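A rubisco-like protein (Burkholderia fungorum, PDB 3NWR) probably acts as a lyase-type enzyme of the RuBisCO superfamily, with a RuBisCO-like N-terminal domain and a TIM-barrel catalytic domain. Local coordinates at residues Gln302-Leu307 / Asp314-His319; Ser261-Gly266 / Gly289-Asp294; Ser335-Ala340 / Ala370-Asp375; Met231-Ile236 / Val280-Arg285; His319-Lys324 / Gln365-Ala370. One frame throughout, in Å; residues are numbered along the deposited sequence.

Contact 1. Residues Gln302-Leu307 / Asp314-His319; sequences QAYQTL and DHMHVH
Gln-305 in helix 301-309 and Met-316 in strand 315-319 are where the two backbones come closest, with their CA atoms 7.7 Å apart, a separation that the methionine side chain spans. Met-316 projects from the strand toward the helix and folds twice, at chi2 (-73°) and again at chi3 (-76°), which brings its methyl group round to the near wall of the helix. There CE comes within 3.9 Å of Tyr-304 CE2, approaching the phenol ring obliquely, and lies 4.1 Å from Gln-305 CB. Strand 280-284, helix 301-309 and strand 315-319 form one beta-alpha-beta crossover of the TIM barrel, and this contact seats the helix on the strand that follows it. A flexible, unbranched methionine suits the gap because its end can be steered between two neighbouring helical residues. Tyr-304 offers ring carbons to the methyl and turns its hydroxyl elsewhere, to Asn-263. Gln-305 likewise offers aliphatic atoms to the strand and uses its amide within the helix: NE2 donates to Gln-302 O over 3.3 Å, in the carbonyl plane and on a lone pair, while OE1 pairs with Arg-309. The same Gln-302 oxygen also accepts from Thr-306 OG1 at 2.7 Å and from Thr-306 N at 3.1 Å, so three donors converge on one carbonyl oxygen.

Contact 2. Residues Ser261-Gly266 / Gly289-Asp294; sequences SINWCG and GMMSRD
Asn-263, on the short helix 262-265, reaches toward Met-291 in the loop between strand 280-284 and helix 301-309. Its CB lies over the ring of the neighbouring Trp-264, 4.1 Å above the plane and over its centre. One bond further, CG is 4.2 Å from Met-291 SD. The carboxamide then divides its work: OD1 passes 3.8 Å from that sulfur while its polar partner is the hydroxyl of Tyr-304, and ND2 donates to Asn-286 O. An amide suits this place because it can accept at one end and donate at the other between two elements of the barrel. Beside it, Trp-264 presents the outer edge of its six-membered ring to Met-290. Met-290 runs straight through chi2 and bends at chi3 (66°), which sets its methyl near the indole plane, with CE 3.6 Å from Trp-264 CH2. The indole nitrogen bonds to Asn-286 OD1, a little earlier in the same loop. The surroundings belong to the dimer interface of this RuBisCO-like fold: Trp-264 packs on Ala-111 of the second subunit, Met-290 on Met-291 of that subunit, and Arg-293 donates to its Tyr-119 O. Hydrogen bonds to Asn-286 thus tie the helix to the loop, and Met-290 and Met-291 probably add dispersion, a methyl at the indole edge and a sulfur beside the amide.

Contact 3. Residues Ser335-Ala340 / Ala370-Asp375; sequences SARDCA and AVRSTD. With GOL (glycerol), chain I.
The guanidinium of Arg-337 meets Ala-370 O and O2 of a glycerol, probably from the crystallisation liquor, at its edge, both near its plane. Its NH2 in turn lies over one face of the Arg-372 guanidinium, 3.6 Å from Arg-372 NH2. Arg-337 NE donates to Ala-370 O over 2.9 Å at 155°, with NE in the carbonyl plane; NH2 adds a weak second bond to the same oxygen. Toward the glycerol, Arg-337 NH2 gives a 2.8 Å bond to O2. Arginine suits the position because its chain, extended from CG to NE, carries the flat group from helix 329-340 across to the last turn of helix 364-371. That helix ends where Arg-372 takes positive phi (65°), and Arg-372 NE bonds to Asp-369 O. Further in, Ala-336 CB and Val-371 CG2 touch at 4.4 Å, and both residues pack on Phe-355 of strand 352-355, so two successive outer helices of the barrel meet above the strand between them. The chemistry pairs attraction with probable repulsion: carbonyls at a helix C-terminal end would welcome positive charge, while the two neighbouring guanidiniums would probably repel each other, although both reach glycerol O2, Arg-372 only weakly.

Contact 4. Residues Met231-Ile236 / Val280-Arg285; sequences MVAFNI and VLHAHR
Van der Waals touches carry this contact, Met-231 with Val-280 and Ala-233 with His-282. The Met-231 chain is straight as far as SD and turns at chi3 (-66°), laying CE 3.9 Å from Val-280 CG2; the two side chains meet at about a right angle. Two residues on along both strands, where the backbones come closest, Ala-233 CB lies 4.3 Å from His-282 CB and obliquely to the imidazole ring. The small methyl leaves room for that ring, and the long methionine spans a wider gap. Strands 233-235 and 280-284 are not neighbours in the parallel sheet: strand 257-261 runs between them, and its Cys-257 touches Met-231, Ala-233 and His-282. Such a meeting over an intervening strand belongs to the inside of a TIM barrel, where curvature turns inward-pointing residues toward each other. The polar interactions lead out of the pair. Both nitrogens of the buried His-282 are bonded to histidines of strand 315-319, ND1 to His-315 ND1 and NE2 to His-317 NE2, with both rings nearly perpendicular to its own. The backbone of Ala-233 bonds to Ile-194 and Asp-196, which flank the carboxylated Lys-195; in RuBisCO itself the equivalent modified lysine binds magnesium.

Contact 5. Residues His319-Lys324 / Gln365-Ala370; sequences HGLAGK and QATFDA. With SO4 (sulfate ion), chain B.
Leu-321 sits in a type II beta turn, Gly-320 to Gly-323, in the loop that follows strand 315-319 of the TIM barrel, and packs against helix 364-371. The apolar contact is made through one methyl: CD1 presses on the side of the helix, 3.4 Å from Ala-366 CB and 4.2 Å from Ala-370 CB, one turn further along. It also lies 3.2 Å from Ala-366 O, a tight approach to the helical backbone. Alanines suit these two positions because their short side chains let the leucine come so close, while Val-332 and Ile-333 of helix 329-340 pack on Leu-321 as well. Within the turn, Ala-322 takes the position with positive phi (55°), and Gly-323 comes where a side chain would collide with Gly-320 O. Water gives the polar link. It accepts from Leu-321 N at 2.8 Å and donates to Thr-367 OG1, also at 2.8 Å, thus joining a backbone N-H of the loop to the helix; the threonine oxygen is further bonded to Thr-363 O. Anion binding appears further along the loop, where a sulfate, probably from the crystallisation liquor, is also held by Gly-358 N and Gly-382 N. This is consistent with the phosphate-binding loops of RuBisCO. The Lys-324 chain, extended beyond CG, donates a hydrogen bond from NZ to sulfate O4 over 2.7 Å.

All five contacts lie in the TIM-barrel catalytic domain. Along the chain contacts 4 and 2 come first, their segments alternating; contact 1 follows, and then contacts 5 and 3, which also alternate. Contact 1, its centre about 4 Å from that of the chain, touches contacts 2, 3 and 4: it shares the sheet with contact 4, whose strand 280-284 adjoins strand 315-319, and its strand leads into the helix 329-340 of contact 3. Contact 5 takes up the chain at His-319, which contact 1 shares. Contacts 3 and 5, with centres about 11 Å apart, both use helix 364-371 and share Ala-370. Contacts 2 and 5 both touch the second subunit, so the barrel's packing is continuous with the dimer interface.

Contact 1. Residues Gln302-Leu307 / Asp314-His319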
# COMPACT_ATOMS: atom_id res chain seq x y z
N GLN A 302 1.44 0.72 -15.27
CA GLN A 302 1.49 2.08 -15.83
C GLN A 302 1.03 3.11 -14.80
O GLN A 302 1.68 4.15 -14.60
CB GLN A 302 0.62 2.16 -17.09
CG GLN A 302 0.93 3.33 -18.01
CD GLN A 302 0.54 4.67 -17.43
OE1 GLN A 302 -0.39 4.79 -16.62
NE2 GLN A 302 1.26 5.71 -17.85
N ALA A 303 -0.10 2.82 -14.15
CA ALA A 303 -0.65 3.72 -13.15
C ALA A 303 0.23 3.76 -11.90
O ALA A 303 0.55 4.83 -11.37
CB ALA A 303 -2.07 3.31 -12.79
N TYR A 304 0.60 2.57 -11.41
CA TYR A 304 1.44 2.43 -10.23
C TYR A 304 2.73 3.24 -10.36
O TYR A 304 3.10 4.02 -9.47
CB TYR A 304 1.75 0.95 -10.04
CG TYR A 304 2.61 0.59 -8.84
CD1 TYR A 304 2.08 0.62 -7.55
CD2 TYR A 304 3.93 0.17 -9.02
CE1 TYR A 304 2.88 0.27 -6.45
CE2 TYR A 304 4.72 -0.19 -7.93
CZ TYR A 304 4.19 -0.14 -6.66
OH TYR A 304 4.99 -0.52 -5.61
N GLN A 305 3.43 3.04 -11.48
CA GLN A 305 4.72 3.71 -11.71
C GLN A 305 4.55 5.21 -11.94
O GLN A 305 5.44 5.98 -11.63
CB GLN A 305 5.49 3.04 -12.85
CG GLN A 305 4.85 3.17 -14.23
CD GLN A 305 5.46 4.27 -15.08
OE1 GLN A 305 6.69 4.42 -15.13
NE2 GLN A 305 4.61 5.02 -15.79
N THR A 306 3.39 5.61 -12.46
CA THR A 306 3.11 7.04 -12.55
C THR A 306 3.09 7.67 -11.16
O THR A 306 3.81 8.65 -10.90
CB THR A 306 1.77 7.32 -13.26
OG1 THR A 306 1.84 6.86 -14.62
CG2 THR A 306 1.46 8.81 -13.24
N LEU A 307 2.28 7.11 -10.26
CA LEU A 307 2.20 7.64 -8.91
C LEU A 307 3.56 7.62 -8.23
O LEU A 307 3.98 8.62 -7.63
CB LEU A 307 1.20 6.84 -8.09
CG LEU A 307 -0.24 6.91 -8.59
CD1 LEU A 307 -1.07 5.90 -7.81
CD2 LEU A 307 -0.79 8.32 -8.40
N ASP A 314 14.37 7.10 -8.59
CA ASP A 314 15.28 7.08 -9.73
C ASP A 314 15.25 5.76 -10.50
O ASP A 314 15.51 5.74 -11.70
CB ASP A 314 16.70 7.33 -9.24
CG ASP A 314 16.90 8.74 -8.76
OD1 ASP A 314 16.71 9.66 -9.57
OD2 ASP A 314 17.24 8.92 -7.57
N HIS A 315 14.97 4.67 -9.78
CA HIS A 315 14.90 3.33 -10.36
C HIS A 315 13.57 2.69 -9.99
O HIS A 315 13.07 2.90 -8.89
CB HIS A 315 15.96 2.41 -9.78
CG HIS A 315 17.37 2.90 -9.89
ND1 HIS A 315 18.41 2.28 -9.24
CD2 HIS A 315 17.92 3.92 -10.59
CE1 HIS A 315 19.54 2.90 -9.52
NE2 HIS A 315 19.27 3.90 -10.34
N MET A 316 13.03 1.88 -10.90
CA MET A 316 11.86 1.05 -10.59
C MET A 316 12.09 -0.38 -11.04
O MET A 316 12.67 -0.62 -12.10
CB MET A 316 10.60 1.58 -11.28
CG MET A 316 10.02 2.86 -10.65
SD MET A 316 9.19 2.62 -9.05
CE MET A 316 7.63 1.87 -9.54
N HIS A 317 11.60 -1.33 -10.24
CA HIS A 317 11.70 -2.75 -10.58
C HIS A 317 10.58 -3.19 -11.51
O HIS A 317 9.41 -2.80 -11.33
CB HIS A 317 11.66 -3.58 -9.31
CG HIS A 317 12.98 -3.69 -8.64
ND1 HIS A 317 13.76 -4.82 -8.72
CD2 HIS A 317 13.69 -2.80 -7.90
CE1 HIS A 317 14.89 -4.63 -8.06
NE2 HIS A 317 14.86 -3.41 -7.55
N VAL A 318 10.95 -4.05 -12.47
CA VAL A 318 10.00 -4.57 -13.44
C VAL A 318 9.97 -6.10 -13.48
O VAL A 318 9.27 -6.69 -14.32
CB VAL A 318 10.30 -4.04 -14.86
CG1 VAL A 318 10.22 -2.53 -14.88
CG2 VAL A 318 11.66 -4.52 -15.37
N HIS A 319 10.67 -6.73 -12.55
CA HIS A 319 10.88 -8.17 -12.54
C HIS A 319 11.60 -8.59 -13.82
O HIS A 319 12.44 -7.82 -14.28
CB HIS A 319 9.59 -8.92 -12.17
CG HIS A 319 9.22 -8.73 -10.73
ND1 HIS A 319 8.16 -9.37 -10.13
CD2 HIS A 319 9.79 -7.96 -9.77
CE1 HIS A 319 8.08 -9.01 -8.86
NE2 HIS A 319 9.06 -8.15 -8.61

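Contact 2. Residues Ser261-Gly266 / Gly289-Asp294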
# COMPACT_ATOMS: atom_id res chain seq x y z
N SER A 261 11.64 0.24 0.54
CA SER A 261 10.45 -0.54 0.21
C SER A 261 9.28 0.42 0.09
O SER A 261 8.59 0.72 1.08
CB SER A 261 10.18 -1.60 1.27
OG SER A 261 11.22 -2.56 1.27
N ILE A 262 9.08 0.93 -1.12
CA ILE A 262 8.14 2.03 -1.33
C ILE A 262 6.73 1.81 -0.80
O ILE A 262 6.13 2.72 -0.23
CB ILE A 262 8.09 2.47 -2.80
CG1 ILE A 262 7.91 1.25 -3.73
CG2 ILE A 262 9.37 3.23 -3.15
CD1 ILE A 262 7.61 1.61 -5.21
N ASN A 263 6.17 0.62 -1.00
CA ASN A 263 4.78 0.41 -0.60
C ASN A 263 4.57 0.60 0.90
O ASN A 263 3.54 1.11 1.33
CB ASN A 263 4.29 -0.97 -1.02
CG ASN A 263 4.27 -1.13 -2.52
OD1 ASN A 263 3.81 -0.23 -3.24
ND2 ASN A 263 4.80 -2.25 -3.00
N TRP A 264 5.56 0.19 1.68
CA TRP A 264 5.41 0.22 3.13
C TRP A 264 5.90 1.53 3.72
O TRP A 264 5.45 1.95 4.79
CB TRP A 264 6.17 -0.97 3.74
CG TRP A 264 5.91 -2.25 3.00
CD1 TRP A 264 6.84 -3.09 2.46
CD2 TRP A 264 4.63 -2.82 2.68
NE1 TRP A 264 6.22 -4.16 1.85
CE2 TRP A 264 4.86 -4.02 1.97
CE3 TRP A 264 3.31 -2.45 2.94
CZ2 TRP A 264 3.83 -4.83 1.51
CZ3 TRP A 264 2.28 -3.27 2.48
CH2 TRP A 264 2.55 -4.44 1.79
N CYS A 265 6.80 2.19 3.00
CA CYS A 265 7.24 3.53 3.38
C CYS A 265 6.14 4.55 3.11
O CYS A 265 5.86 5.41 3.96
CB CYS A 265 8.51 3.91 2.60
SG CYS A 265 9.98 2.99 3.14
N GLY A 266 5.51 4.43 1.94
CA GLY A 266 4.42 5.32 1.55
C GLY A 266 4.83 6.55 0.76
O GLY A 266 5.96 7.04 0.89
N GLY A 289 2.75 -7.25 -5.84
CA GLY A 289 1.99 -8.43 -6.25
C GLY A 289 0.61 -8.47 -5.61
O GLY A 289 -0.38 -8.88 -6.23
N MET A 290 0.53 -8.08 -4.34
CA MET A 290 -0.77 -7.98 -3.68
C MET A 290 -1.68 -6.99 -4.40
O MET A 290 -2.89 -7.17 -4.43
CB MET A 290 -0.59 -7.56 -2.22
CG MET A 290 -1.85 -7.01 -1.58
SD MET A 290 -1.65 -6.68 0.19
CE MET A 290 -0.47 -5.35 0.10
N MET A 291 -1.08 -5.96 -5.00
CA MET A 291 -1.84 -4.89 -5.64
C MET A 291 -2.17 -5.18 -7.10
O MET A 291 -2.80 -4.34 -7.76
CB MET A 291 -1.05 -3.57 -5.56
CG MET A 291 -0.67 -3.22 -4.15
SD MET A 291 0.44 -1.81 -4.07
CE MET A 291 -0.46 -0.58 -5.00
N SER A 292 -1.76 -6.34 -7.62
CA SER A 292 -1.81 -6.54 -9.07
C SER A 292 -1.99 -7.96 -9.62
O SER A 292 -2.29 -8.09 -10.81
CB SER A 292 -0.56 -5.92 -9.72
OG SER A 292 0.62 -6.60 -9.30
N ARG A 293 -1.79 -9.01 -8.81
CA ARG A 293 -1.82 -10.39 -9.34
C ARG A 293 -3.17 -10.78 -9.91
O ARG A 293 -3.24 -11.61 -10.81
CB ARG A 293 -1.44 -11.45 -8.29
CG ARG A 293 0.01 -11.50 -7.82
CD ARG A 293 0.93 -12.49 -8.57
NE ARG A 293 0.37 -13.77 -9.04
CZ ARG A 293 0.66 -14.97 -8.55
NH1 ARG A 293 1.49 -15.11 -7.51
NH2 ARG A 293 0.13 -16.05 -9.11
N ASP A 294 -4.25 -10.24 -9.35
CA ASP A 294 -5.59 -10.55 -9.85
C ASP A 294 -5.96 -9.54 -10.94
O ASP A 294 -6.08 -8.35 -10.65
CB ASP A 294 -6.60 -10.50 -8.69
CG ASP A 294 -8.02 -10.82 -9.12
OD1 ASP A 294 -8.33 -10.71 -10.33
OD2 ASP A 294 -8.82 -11.16 -8.23

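Contact 3. Residues Ser335-Ala340 / Ala370-Asp375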
# COMPACT_ATOMS: atom_id res chain seq x y z
N SER A 335 6.11 -2.91 -18.66
CA SER A 335 6.53 -2.16 -17.47
C SER A 335 7.88 -1.48 -17.70
O SER A 335 8.08 -0.32 -17.33
CB SER A 335 6.57 -3.10 -16.25
OG SER A 335 5.27 -3.61 -15.96
N ALA A 336 8.80 -2.19 -18.34
CA ALA A 336 10.08 -1.60 -18.71
C ALA A 336 9.86 -0.41 -19.63
O ALA A 336 10.46 0.66 -19.45
CB ALA A 336 10.97 -2.63 -19.37
N ARG A 337 8.98 -0.57 -20.61
CA ARG A 337 8.72 0.51 -21.54
C ARG A 337 8.08 1.71 -20.86
O ARG A 337 8.36 2.87 -21.21
CB ARG A 337 7.92 -0.01 -22.74
CG ARG A 337 8.77 -0.96 -23.58
CD ARG A 337 8.03 -1.55 -24.76
NE ARG A 337 8.95 -2.35 -25.57
CZ ARG A 337 8.58 -3.15 -26.56
NH1 ARG A 337 7.30 -3.27 -26.88
NH2 ARG A 337 9.50 -3.83 -27.23
N ASP A 338 7.25 1.45 -19.85
CA ASP A 338 6.67 2.53 -19.05
C ASP A 338 7.76 3.39 -18.42
O ASP A 338 7.70 4.62 -18.45
CB ASP A 338 5.77 1.97 -17.94
CG ASP A 338 4.43 1.47 -18.44
OD1 ASP A 338 3.93 1.96 -19.48
OD2 ASP A 338 3.85 0.59 -17.76
N CYS A 339 8.77 2.74 -17.84
CA CYS A 339 9.86 3.43 -17.17
C CYS A 339 10.56 4.43 -18.07
O CYS A 339 10.96 5.51 -17.64
CB CYS A 339 10.89 2.42 -16.63
SG CYS A 339 10.30 1.42 -15.26
N ALA A 340 10.70 4.05 -19.35
CA ALA A 340 11.40 4.89 -20.32
C ALA A 340 10.52 5.98 -20.92
O ALA A 340 11.01 6.89 -21.58
CB ALA A 340 11.99 4.03 -21.42
N ALA A 370 13.38 -5.98 -25.50
CA ALA A 370 12.30 -5.31 -24.78
C ALA A 370 12.55 -3.81 -24.61
O ALA A 370 11.67 -2.99 -24.87
CB ALA A 370 12.07 -5.96 -23.41
N VAL A 371 13.75 -3.45 -24.17
CA VAL A 371 14.08 -2.06 -23.86
C VAL A 371 14.39 -1.23 -25.10
O VAL A 371 14.08 -0.04 -25.16
CB VAL A 371 15.25 -1.98 -22.85
CG1 VAL A 371 15.69 -0.53 -22.62
CG2 VAL A 371 14.86 -2.65 -21.52
N ARG A 372 15.00 -1.86 -26.10
CA ARG A 372 15.45 -1.17 -27.31
C ARG A 372 16.55 -0.15 -27.02
O ARG A 372 16.75 0.81 -27.77
CB ARG A 372 14.28 -0.49 -28.05
CG ARG A 372 13.16 -1.44 -28.45
CD ARG A 372 13.59 -2.43 -29.54
NE ARG A 372 12.54 -3.41 -29.79
CZ ARG A 372 11.45 -3.17 -30.51
NH1 ARG A 372 11.26 -1.98 -31.06
NH2 ARG A 372 10.53 -4.12 -30.67
N SER A 373 17.27 -0.37 -25.92
CA SER A 373 18.47 0.40 -25.58
C SER A 373 19.21 -0.35 -24.49
O SER A 373 18.78 -1.42 -24.07
CB SER A 373 18.11 1.80 -25.09
OG SER A 373 17.82 1.78 -23.69
N THR A 374 20.32 0.21 -24.02
CA THR A 374 21.06 -0.41 -22.92
C THR A 374 20.79 0.27 -21.58
O THR A 374 21.46 -0.03 -20.60
CB THR A 374 22.59 -0.41 -23.15
OG1 THR A 374 23.06 0.95 -23.25
CG2 THR A 374 22.94 -1.18 -24.42
N ASP A 375 19.81 1.18 -21.57
CA ASP A 375 19.50 1.97 -20.36
C ASP A 375 18.68 1.15 -19.36
O ASP A 375 17.45 1.30 -19.23
CB ASP A 375 18.79 3.27 -20.75
CG ASP A 375 19.73 4.25 -21.47
OD1 ASP A 375 20.96 4.11 -21.38
OD2 ASP A 375 19.23 5.19 -22.12
C1 GOL I . 9.88 -7.56 -27.36
O1 GOL I . 10.89 -8.30 -28.00
C2 GOL I . 8.83 -7.17 -28.39
O2 GOL I . 9.18 -5.95 -28.99
C3 GOL I . 7.46 -7.05 -27.73
O3 GOL I . 7.04 -8.32 -27.29

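Contact 4. Residues Met231-Ile236 / Val280-Arg285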
# COMPACT_ATOMS: atom_id res chain seq x y z
N MET A 231 28.14 0.91 -7.10
CA MET A 231 27.00 1.49 -6.40
C MET A 231 26.35 0.46 -5.48
O MET A 231 25.94 -0.61 -5.93
CB MET A 231 25.98 2.01 -7.40
CG MET A 231 24.69 2.50 -6.76
SD MET A 231 23.55 3.27 -7.94
CE MET A 231 24.49 4.73 -8.43
N VAL A 232 26.25 0.79 -4.20
CA VAL A 232 25.58 -0.09 -3.25
C VAL A 232 24.27 0.54 -2.82
O VAL A 232 24.24 1.67 -2.29
CB VAL A 232 26.45 -0.38 -2.00
CG1 VAL A 232 25.68 -1.26 -1.00
CG2 VAL A 232 27.76 -1.05 -2.41
N ALA A 233 23.18 -0.16 -3.08
CA ALA A 233 21.87 0.29 -2.64
C ALA A 233 21.63 -0.26 -1.25
O ALA A 233 21.23 -1.42 -1.09
CB ALA A 233 20.78 -0.17 -3.62
N PHE A 234 21.92 0.55 -0.24
CA PHE A 234 21.65 0.18 1.14
C PHE A 234 20.16 0.32 1.42
O PHE A 234 19.58 1.38 1.17
CB PHE A 234 22.41 1.10 2.10
CG PHE A 234 23.89 0.90 2.05
CD1 PHE A 234 24.47 -0.20 2.65
CD2 PHE A 234 24.70 1.82 1.39
CE1 PHE A 234 25.86 -0.39 2.61
CE2 PHE A 234 26.09 1.63 1.34
CZ PHE A 234 26.66 0.53 1.94
N ASN A 235 19.56 -0.75 1.94
CA ASN A 235 18.15 -0.70 2.30
C ASN A 235 17.93 0.06 3.61
O ASN A 235 18.19 -0.47 4.70
CB ASN A 235 17.59 -2.12 2.39
CG ASN A 235 16.09 -2.12 2.64
OD1 ASN A 235 15.44 -1.08 2.55
ND2 ASN A 235 15.53 -3.30 2.93
N ILE A 236 17.46 1.29 3.49
CA ILE A 236 17.28 2.15 4.66
C ILE A 236 15.84 2.20 5.12
O ILE A 236 15.51 2.95 6.04
CB ILE A 236 17.77 3.59 4.41
CG1 ILE A 236 16.93 4.25 3.32
CG2 ILE A 236 19.27 3.59 4.05
CD1 ILE A 236 17.16 5.76 3.18
N VAL A 280 20.95 8.54 -5.12
CA VAL A 280 20.04 7.79 -5.99
C VAL A 280 19.02 7.06 -5.11
O VAL A 280 19.38 6.44 -4.12
CB VAL A 280 20.82 6.76 -6.82
CG1 VAL A 280 19.87 5.89 -7.65
CG2 VAL A 280 21.82 7.47 -7.72
N LEU A 281 17.75 7.15 -5.51
CA LEU A 281 16.66 6.53 -4.77
C LEU A 281 16.22 5.28 -5.54
O LEU A 281 15.55 5.38 -6.58
CB LEU A 281 15.50 7.51 -4.64
CG LEU A 281 14.98 7.85 -3.25
CD1 LEU A 281 13.72 8.69 -3.38
CD2 LEU A 281 14.73 6.58 -2.45
N HIS A 282 16.63 4.12 -5.03
CA HIS A 282 16.31 2.83 -5.66
C HIS A 282 15.03 2.29 -5.02
O HIS A 282 15.04 1.87 -3.86
CB HIS A 282 17.49 1.86 -5.45
CG HIS A 282 17.28 0.51 -6.07
ND1 HIS A 282 17.60 0.23 -7.39
CD2 HIS A 282 16.82 -0.65 -5.55
CE1 HIS A 282 17.33 -1.04 -7.65
NE2 HIS A 282 16.84 -1.59 -6.55
N ALA A 283 13.94 2.30 -5.78
CA ALA A 283 12.64 1.89 -5.25
C ALA A 283 12.43 0.38 -5.35
O ALA A 283 12.46 -0.17 -6.46
CB ALA A 283 11.52 2.63 -5.99
N HIS A 284 12.22 -0.29 -4.22
CA HIS A 284 11.92 -1.71 -4.25
C HIS A 284 10.42 -1.86 -4.08
O HIS A 284 9.85 -1.35 -3.11
CB HIS A 284 12.66 -2.49 -3.15
CG HIS A 284 12.67 -3.97 -3.41
ND1 HIS A 284 11.59 -4.78 -3.13
CD2 HIS A 284 13.59 -4.76 -4.00
CE1 HIS A 284 11.86 -6.02 -3.50
NE2 HIS A 284 13.07 -6.04 -4.02
N ARG A 285 9.78 -2.57 -5.00
CA ARG A 285 8.33 -2.59 -5.04
C ARG A 285 7.68 -3.77 -4.32
O ARG A 285 6.49 -4.02 -4.51
CB ARG A 285 7.83 -2.52 -6.50
CG ARG A 285 7.96 -3.85 -7.24
CD ARG A 285 7.57 -3.76 -8.71
NE ARG A 285 7.23 -5.10 -9.19
CZ ARG A 285 6.90 -5.39 -10.45
NH1 ARG A 285 6.90 -4.45 -11.38
NH2 ARG A 285 6.54 -6.62 -10.76

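Contact 5. Residues His319-Lys324 / Gln365-Ala370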
# COMPACT_ATOMS: atom_id res chain seq x y z
N HIS A 319 10.67 -6.73 -12.55
CA HIS A 319 10.88 -8.17 -12.54
C HIS A 319 11.60 -8.59 -13.82
O HIS A 319 12.44 -7.82 -14.28
CB HIS A 319 9.59 -8.92 -12.17
CG HIS A 319 9.22 -8.73 -10.73
ND1 HIS A 319 8.16 -9.37 -10.13
CD2 HIS A 319 9.79 -7.96 -9.77
CE1 HIS A 319 8.08 -9.01 -8.86
NE2 HIS A 319 9.06 -8.15 -8.61
N GLY A 320 11.35 -9.76 -14.38
CA GLY A 320 12.24 -10.19 -15.45
C GLY A 320 11.67 -11.14 -16.47
O GLY A 320 10.76 -11.91 -16.17
N LEU A 321 12.23 -11.10 -17.68
CA LEU A 321 11.84 -12.03 -18.73
C LEU A 321 12.32 -13.43 -18.38
O LEU A 321 13.43 -13.62 -17.89
CB LEU A 321 12.44 -11.58 -20.07
CG LEU A 321 11.95 -10.19 -20.49
CD1 LEU A 321 12.63 -9.77 -21.78
CD2 LEU A 321 10.42 -10.15 -20.62
N ALA A 322 11.45 -14.42 -18.61
CA ALA A 322 11.71 -15.80 -18.23
C ALA A 322 12.04 -15.90 -16.75
O ALA A 322 12.85 -16.73 -16.34
CB ALA A 322 12.86 -16.38 -19.07
N GLY A 323 11.40 -15.07 -15.94
CA GLY A 323 11.74 -15.02 -14.52
C GLY A 323 11.14 -16.15 -13.72
O GLY A 323 10.43 -17.01 -14.26
N LYS A 324 11.42 -16.15 -12.42
CA LYS A 324 10.91 -17.18 -11.52
C LYS A 324 9.64 -16.72 -10.78
O LYS A 324 9.01 -17.51 -10.09
CB LYS A 324 11.99 -17.60 -10.52
CG LYS A 324 13.23 -18.17 -11.21
CD LYS A 324 14.30 -18.60 -10.21
CE LYS A 324 15.53 -19.13 -10.94
NZ LYS A 324 16.52 -19.74 -10.02
N GLN A 365 19.29 -11.27 -24.55
CA GLN A 365 18.71 -10.91 -25.83
C GLN A 365 17.27 -10.38 -25.69
O GLN A 365 16.92 -9.35 -26.27
CB GLN A 365 18.73 -12.09 -26.81
CG GLN A 365 18.23 -11.72 -28.21
CD GLN A 365 19.21 -10.84 -28.96
OE1 GLN A 365 18.96 -9.65 -29.19
NE2 GLN A 365 20.34 -11.41 -29.33
N ALA A 366 16.44 -11.12 -24.96
CA ALA A 366 15.05 -10.73 -24.79
C ALA A 366 14.95 -9.39 -24.07
O ALA A 366 14.10 -8.56 -24.38
CB ALA A 366 14.29 -11.80 -24.02
N THR A 367 15.85 -9.18 -23.12
CA THR A 367 15.86 -7.94 -22.35
C THR A 367 16.22 -6.76 -23.25
O THR A 367 15.55 -5.72 -23.22
CB THR A 367 16.81 -8.05 -21.15
OG1 THR A 367 16.35 -9.08 -20.28
CG2 THR A 367 16.88 -6.73 -20.37
N PHE A 368 17.27 -6.92 -24.05
CA PHE A 368 17.71 -5.88 -24.98
C PHE A 368 16.58 -5.55 -25.95
O PHE A 368 16.31 -4.38 -26.23
CB PHE A 368 18.95 -6.37 -25.74
CG PHE A 368 19.60 -5.33 -26.61
CD1 PHE A 368 19.89 -4.07 -26.11
CD2 PHE A 368 19.95 -5.63 -27.92
CE1 PHE A 368 20.51 -3.11 -26.91
CE2 PHE A 368 20.57 -4.67 -28.72
CZ PHE A 368 20.85 -3.42 -28.22
N ASP A 369 15.92 -6.58 -26.46
CA ASP A 369 14.85 -6.38 -27.42
C ASP A 369 13.61 -5.73 -26.79
O ASP A 369 12.89 -4.99 -27.45
CB ASP A 369 14.51 -7.70 -28.12
CG ASP A 369 15.62 -8.17 -29.05
OD1 ASP A 369 16.48 -7.34 -29.42
OD2 ASP A 369 15.64 -9.36 -29.42
N ALA A 370 13.38 -5.98 -25.50
CA ALA A 370 12.30 -5.31 -24.78
C ALA A 370 12.55 -3.81 -24.61
O ALA A 370 11.67 -2.99 -24.87
CB ALA A 370 12.07 -5.96 -23.41
S SO4 B . 17.94 -16.35 -9.39
O1 SO4 B . 19.13 -15.88 -8.66
O2 SO4 B . 18.28 -16.64 -10.77
O3 SO4 B . 16.92 -15.30 -9.35
O4 SO4 B . 17.42 -17.54 -8.74
O HOH W 1 14.64 -9.64 -18.10